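Local coordinates for protein PduO-type ATP--cob(I)alamin adenosyltransferase (Sulfolobus tokodaii, PDB 1WOZ) that probably transfers an adenosyl group from ATP to cob(I)alamin, as a corrinoid adenosyltransferase of the PduO type, at residues D49-E60 and Y81-Y92. Sequence-based numbering, arbitrary orientation.
Sequences DMKKDLERVQVE and YVKWLEERTVEY
The guanidinium of Arg56 lies flat on one face of the Trp84 indole, with planes at 5°. Its CZ stands 3.5 Å from the centroid of the five-membered ring of Trp84, a cation-pi contact. Arg56 CD sits over the six-membered ring in a CH-pi contact. The Arg56 chain is extended, with CG anti to the backbone N (chi1 165°), and this carries it along the whole indole. On the opposite indole face lies Arg88 CG, offset toward the rim. At the indole edge are the Asp53 backbone and Val57 CG2. At the edge of the Arg56 guanidinium, near its plane, Glu60 OE2 accepts from Arg56 NE at 2.8 Å, in a salt bridge. Glu60 OE1 is hydrogen-bonded to Tyr145 OH. Glu60 CD lies 3.6 Å from Tyr81 CD1, oblique to the ring.

Further along, Asp53 OD2 accepts three bonds. Arg88 grips it side-on, with NE at 2.9 Å from OD2 and a longer bond from NH2. Both come from the syn side, and the chain of Arg88, bent at chi2 and chi3, brings NE and NH2 to the same oxygen. Tyr92 OH donates from the anti side, 2.6 Å from Asp53 OD2. A water links Arg88 NH2 to Asp49 OD2, which also pairs with Arg163. With an alanine in place of Trp84, the Arg56 guanidinium is likely to lose its stacking partner and a gap to open beside Val57.

Trp84 is a knob in a hole formed by Asp53, Arg56, Val57 and Glu60. Segments 49-60 and 81-92 run nearly antiparallel, at 160°, and join helix 48-69 to helix 79-96 within the helical bundle of the cobalamin adenosyltransferase family.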
loop_
_atom_site.group_PDB
_atom_site.type_symbol
_atom_site.label_atom_id
_atom_site.label_comp_id
_atom_site.label_asym_id
_atom_site.label_seq_id
_atom_site.Cartn_x
_atom_site.Cartn_y
_atom_site.Cartn_z
ATOM N N ASP A 49 16.214 18.707 -3.167
ATOM C CA ASP A 49 15.316 19.495 -2.349
ATOM C C ASP A 49 14.190 18.659 -1.794
ATOM O O ASP A 49 13.829 18.802 -0.618
ATOM C CB ASP A 49 14.762 20.731 -3.095
ATOM C CG ASP A 49 14.093 20.407 -4.448
ATOM O OD1 ASP A 49 14.154 19.259 -4.955
ATOM O OD2 ASP A 49 13.510 21.355 -5.015
HETATM N N MSE A 50 13.632 17.783 -2.628
HETATM C CA MSE A 50 12.550 16.923 -2.166
HETATM C C MSE A 50 13.041 15.863 -1.188
HETATM O O MSE A 50 12.353 15.546 -0.223
HETATM C CB MSE A 50 11.857 16.231 -3.342
HETATM C CG MSE A 50 10.945 17.146 -4.111
HETATM SE SE MSE A 50 9.923 16.129 -5.428
HETATM C CE MSE A 50 9.672 17.557 -6.744
ATOM N N LYS A 51 14.214 15.297 -1.449
ATOM C CA LYS A 51 14.763 14.286 -0.550
ATOM C C LYS A 51 14.944 14.904 0.836
ATOM O O LYS A 51 14.574 14.296 1.839
ATOM C CB LYS A 51 16.126 13.779 -1.039
ATOM C CG LYS A 51 16.131 12.930 -2.313
ATOM C CD LYS A 51 17.589 12.496 -2.611
ATOM C CE LYS A 51 17.738 11.589 -3.837
ATOM N NZ LYS A 51 17.176 10.197 -3.646
ATOM N N LYS A 52 15.503 16.112 0.883
ATOM C CA LYS A 52 15.722 16.802 2.164
ATOM C C LYS A 52 14.413 17.022 2.922
ATOM O O LYS A 52 14.320 16.732 4.133
ATOM C CB LYS A 52 16.422 18.151 1.922
ATOM C CG LYS A 52 16.483 19.089 3.135
ATOM C CD LYS A 52 17.065 20.450 2.719
ATOM C CE LYS A 52 17.090 21.463 3.865
ATOM N NZ LYS A 52 18.052 21.071 4.935
ATOM N N ASP A 53 13.395 17.524 2.226
ATOM C CA ASP A 53 12.105 17.763 2.869
ATOM C C ASP A 53 11.472 16.477 3.395
ATOM O O ASP A 53 10.977 16.435 4.529
ATOM C CB ASP A 53 11.127 18.442 1.895
ATOM C CG ASP A 53 11.507 19.897 1.606
ATOM O OD1 ASP A 53 12.220 20.493 2.447
ATOM O OD2 ASP A 53 11.089 20.427 0.561
ATOM N N LEU A 54 11.466 15.440 2.561
ATOM C CA LEU A 54 10.873 14.165 2.956
ATOM C C LEU A 54 11.639 13.517 4.112
ATOM O O LEU A 54 11.036 12.897 4.990
ATOM C CB LEU A 54 10.807 13.221 1.747
ATOM C CG LEU A 54 9.777 13.651 0.691
ATOM C CD1 LEU A 54 9.983 12.827 -0.574
ATOM C CD2 LEU A 54 8.355 13.496 1.243
ATOM N N GLU A 55 12.963 13.647 4.119
ATOM C CA GLU A 55 13.734 13.066 5.218
ATOM C C GLU A 55 13.367 13.741 6.533
ATOM O O GLU A 55 13.322 13.077 7.565
ATOM C CB GLU A 55 15.245 13.143 4.937
ATOM C CG GLU A 55 15.677 12.034 3.969
ATOM C CD GLU A 55 17.026 12.268 3.322
ATOM O OE1 GLU A 55 17.603 13.352 3.525
ATOM O OE2 GLU A 55 17.502 11.363 2.592
ATOM N N ARG A 56 13.081 15.044 6.501
ATOM C CA ARG A 56 12.666 15.753 7.719
ATOM C C ARG A 56 11.293 15.241 8.173
ATOM O O ARG A 56 11.040 15.071 9.379
ATOM C CB ARG A 56 12.617 17.272 7.488
ATOM C CG ARG A 56 11.863 18.036 8.589
ATOM C CD ARG A 56 12.150 19.533 8.495
ATOM N NE ARG A 56 11.368 20.297 9.459
ATOM C CZ ARG A 56 11.501 21.610 9.633
ATOM N NH1 ARG A 56 12.385 22.283 8.902
ATOM N NH2 ARG A 56 10.769 22.239 10.539
ATOM N N VAL A 57 10.394 15.015 7.220
ATOM C CA VAL A 57 9.088 14.472 7.566
ATOM C C VAL A 57 9.226 13.104 8.284
ATOM O O VAL A 57 8.521 12.838 9.247
ATOM C CB VAL A 57 8.186 14.260 6.301
ATOM C CG1 VAL A 57 6.905 13.504 6.692
ATOM C CG2 VAL A 57 7.804 15.628 5.691
ATOM N N GLN A 58 10.114 12.237 7.810
ATOM C CA GLN A 58 10.276 10.928 8.456
ATOM C C GLN A 58 10.685 11.070 9.934
ATOM O O GLN A 58 10.183 10.367 10.811
ATOM C CB GLN A 58 11.323 10.100 7.736
ATOM C CG GLN A 58 10.994 9.765 6.295
ATOM C CD GLN A 58 11.940 8.710 5.794
ATOM O OE1 GLN A 58 13.103 8.984 5.546
ATOM N NE2 GLN A 58 11.450 7.478 5.686
ATOM N N VAL A 59 11.602 11.984 10.197
ATOM C CA VAL A 59 12.031 12.203 11.574
ATOM C C VAL A 59 10.812 12.683 12.375
ATOM O O VAL A 59 10.553 12.191 13.485
ATOM C CB VAL A 59 13.137 13.278 11.627
ATOM C CG1 VAL A 59 13.373 13.714 13.082
ATOM C CG2 VAL A 59 14.422 12.727 10.981
ATOM N N GLU A 60 10.061 13.634 11.811
ATOM C CA GLU A 60 8.891 14.179 12.507
ATOM C C GLU A 60 7.777 13.160 12.709
ATOM O O GLU A 60 7.008 13.272 13.676
ATOM C CB GLU A 60 8.402 15.472 11.816
ATOM C CG GLU A 60 9.509 16.535 11.821
ATOM C CD GLU A 60 9.141 17.877 11.186
ATOM O OE1 GLU A 60 8.095 18.010 10.504
ATOM O OE2 GLU A 60 9.937 18.811 11.377
ATOM N N TYR A 81 5.661 23.030 13.374
ATOM C CA TYR A 81 5.806 21.839 12.541
ATOM C C TYR A 81 4.906 22.025 11.325
ATOM O O TYR A 81 5.315 21.824 10.183
ATOM C CB TYR A 81 5.301 20.597 13.270
ATOM C CG TYR A 81 6.249 19.973 14.260
ATOM C CD1 TYR A 81 6.961 18.810 13.936
ATOM C CD2 TYR A 81 6.405 20.511 15.533
ATOM C CE1 TYR A 81 7.800 18.199 14.865
ATOM C CE2 TYR A 81 7.241 19.907 16.466
ATOM C CZ TYR A 81 7.928 18.754 16.126
ATOM O OH TYR A 81 8.709 18.144 17.072
ATOM N N VAL A 82 3.653 22.371 11.589
ATOM C CA VAL A 82 2.687 22.563 10.517
ATOM C C VAL A 82 3.138 23.700 9.587
ATOM O O VAL A 82 3.042 23.593 8.367
ATOM C CB VAL A 82 1.295 22.876 11.115
ATOM C CG1 VAL A 82 0.299 23.225 10.009
ATOM C CG2 VAL A 82 0.804 21.672 11.920
ATOM N N LYS A 83 3.655 24.777 10.181
ATOM C CA LYS A 83 4.112 25.941 9.423
ATOM C C LYS A 83 5.102 25.573 8.325
ATOM O O LYS A 83 4.923 25.940 7.171
ATOM C CB LYS A 83 4.782 26.946 10.356
ATOM C CG LYS A 83 5.466 28.077 9.620
ATOM C CD LYS A 83 4.493 29.212 9.335
ATOM C CE LYS A 83 4.289 30.079 10.591
ATOM N NZ LYS A 83 3.866 29.310 11.816
ATOM N N TRP A 84 6.164 24.872 8.709
ATOM C CA TRP A 84 7.177 24.440 7.767
ATOM C C TRP A 84 6.538 23.670 6.582
ATOM O O TRP A 84 6.918 23.872 5.439
ATOM C CB TRP A 84 8.195 23.552 8.497
ATOM C CG TRP A 84 9.132 22.931 7.568
ATOM C CD1 TRP A 84 10.105 23.565 6.841
ATOM C CD2 TRP A 84 9.110 21.570 7.116
ATOM N NE1 TRP A 84 10.679 22.682 5.954
ATOM C CE2 TRP A 84 10.086 21.456 6.098
ATOM C CE3 TRP A 84 8.363 20.442 7.472
ATOM C CZ2 TRP A 84 10.332 20.247 5.425
ATOM C CZ3 TRP A 84 8.612 19.235 6.801
ATOM C CH2 TRP A 84 9.589 19.158 5.786
ATOM N N LEU A 85 5.579 22.785 6.858
ATOM C CA LEU A 85 4.923 22.029 5.771
ATOM C C LEU A 85 4.227 22.989 4.797
ATOM O O LEU A 85 4.342 22.858 3.585
ATOM C CB LEU A 85 3.885 21.058 6.331
ATOM C CG LEU A 85 4.409 19.900 7.193
ATOM C CD1 LEU A 85 3.241 19.157 7.765
ATOM C CD2 LEU A 85 5.291 18.981 6.352
ATOM N N GLU A 86 3.513 23.959 5.341
ATOM C CA GLU A 86 2.813 24.940 4.515
ATOM C C GLU A 86 3.751 25.812 3.683
ATOM O O GLU A 86 3.461 26.094 2.519
ATOM C CB GLU A 86 1.939 25.818 5.401
ATOM C CG GLU A 86 0.991 24.999 6.245
ATOM C CD GLU A 86 0.172 25.843 7.202
ATOM O OE1 GLU A 86 0.722 26.815 7.763
ATOM O OE2 GLU A 86 -1.012 25.519 7.406
ATOM N N GLU A 87 4.866 26.239 4.268
ATOM C CA GLU A 87 5.818 27.078 3.544
ATOM C C GLU A 87 6.469 26.314 2.406
ATOM O O GLU A 87 6.685 26.877 1.324
ATOM C CB GLU A 87 6.920 27.603 4.475
ATOM C CG GLU A 87 6.417 28.355 5.683
ATOM C CD GLU A 87 7.535 28.671 6.670
ATOM O OE1 GLU A 87 8.416 27.813 6.893
ATOM O OE2 GLU A 87 7.523 29.779 7.234
ATOM N N ARG A 88 6.819 25.046 2.638
ATOM C CA ARG A 88 7.430 24.268 1.558
ATOM C C ARG A 88 6.375 24.010 0.481
ATOM O O ARG A 88 6.680 23.995 -0.715
ATOM C CB ARG A 88 8.011 22.940 2.081
ATOM C CG ARG A 88 9.237 23.107 2.991
ATOM C CD ARG A 88 10.337 23.905 2.280
ATOM N NE ARG A 88 10.818 23.235 1.074
ATOM C CZ ARG A 88 11.377 23.858 0.037
ATOM N NH1 ARG A 88 11.524 25.180 0.048
ATOM N NH2 ARG A 88 11.805 23.163 -1.006
ATOM N N THR A 89 5.130 23.821 0.899
ATOM C CA THR A 89 4.069 23.584 -0.070
ATOM C C THR A 89 3.990 24.811 -0.997
ATOM O O THR A 89 3.929 24.673 -2.224
ATOM C CB THR A 89 2.721 23.328 0.639
ATOM O OG1 THR A 89 2.815 22.130 1.439
ATOM C CG2 THR A 89 1.589 23.140 -0.387
ATOM N N VAL A 90 4.002 26.009 -0.408
ATOM C CA VAL A 90 3.960 27.235 -1.207
ATOM C C VAL A 90 5.118 27.313 -2.197
ATOM O O VAL A 90 4.915 27.703 -3.340
ATOM C CB VAL A 90 3.974 28.496 -0.314
ATOM C CG1 VAL A 90 4.286 29.739 -1.162
ATOM C CG2 VAL A 90 2.624 28.642 0.383
ATOM N N GLU A 91 6.326 26.930 -1.778
ATOM C CA GLU A 91 7.492 26.967 -2.675
ATOM C C GLU A 91 7.396 26.016 -3.876
ATOM O O GLU A 91 7.777 26.369 -5.000
ATOM C CB GLU A 91 8.781 26.662 -1.898
ATOM C CG GLU A 91 9.198 27.764 -0.937
ATOM C CD GLU A 91 9.293 29.092 -1.645
ATOM O OE1 GLU A 91 8.429 29.966 -1.391
ATOM O OE2 GLU A 91 10.218 29.241 -2.476
ATOM N N TYR A 92 6.899 24.800 -3.649
ATOM C CA TYR A 92 6.753 23.850 -4.753
ATOM C C TYR A 92 5.683 24.336 -5.743
ATOM O O TYR A 92 5.838 24.234 -6.962
ATOM C CB TYR A 92 6.387 22.472 -4.200
ATOM C CG TYR A 92 7.577 21.789 -3.592
ATOM C CD1 TYR A 92 8.650 21.411 -4.394
ATOM C CD2 TYR A 92 7.660 21.562 -2.216
ATOM C CE1 TYR A 92 9.773 20.826 -3.863
ATOM C CE2 TYR A 92 8.802 20.975 -1.662
ATOM C CZ TYR A 92 9.849 20.613 -2.497
ATOM O OH TYR A 92 10.988 20.025 -2.000
HETATM O O HOH W 1 12.765 23.792 -3.990
#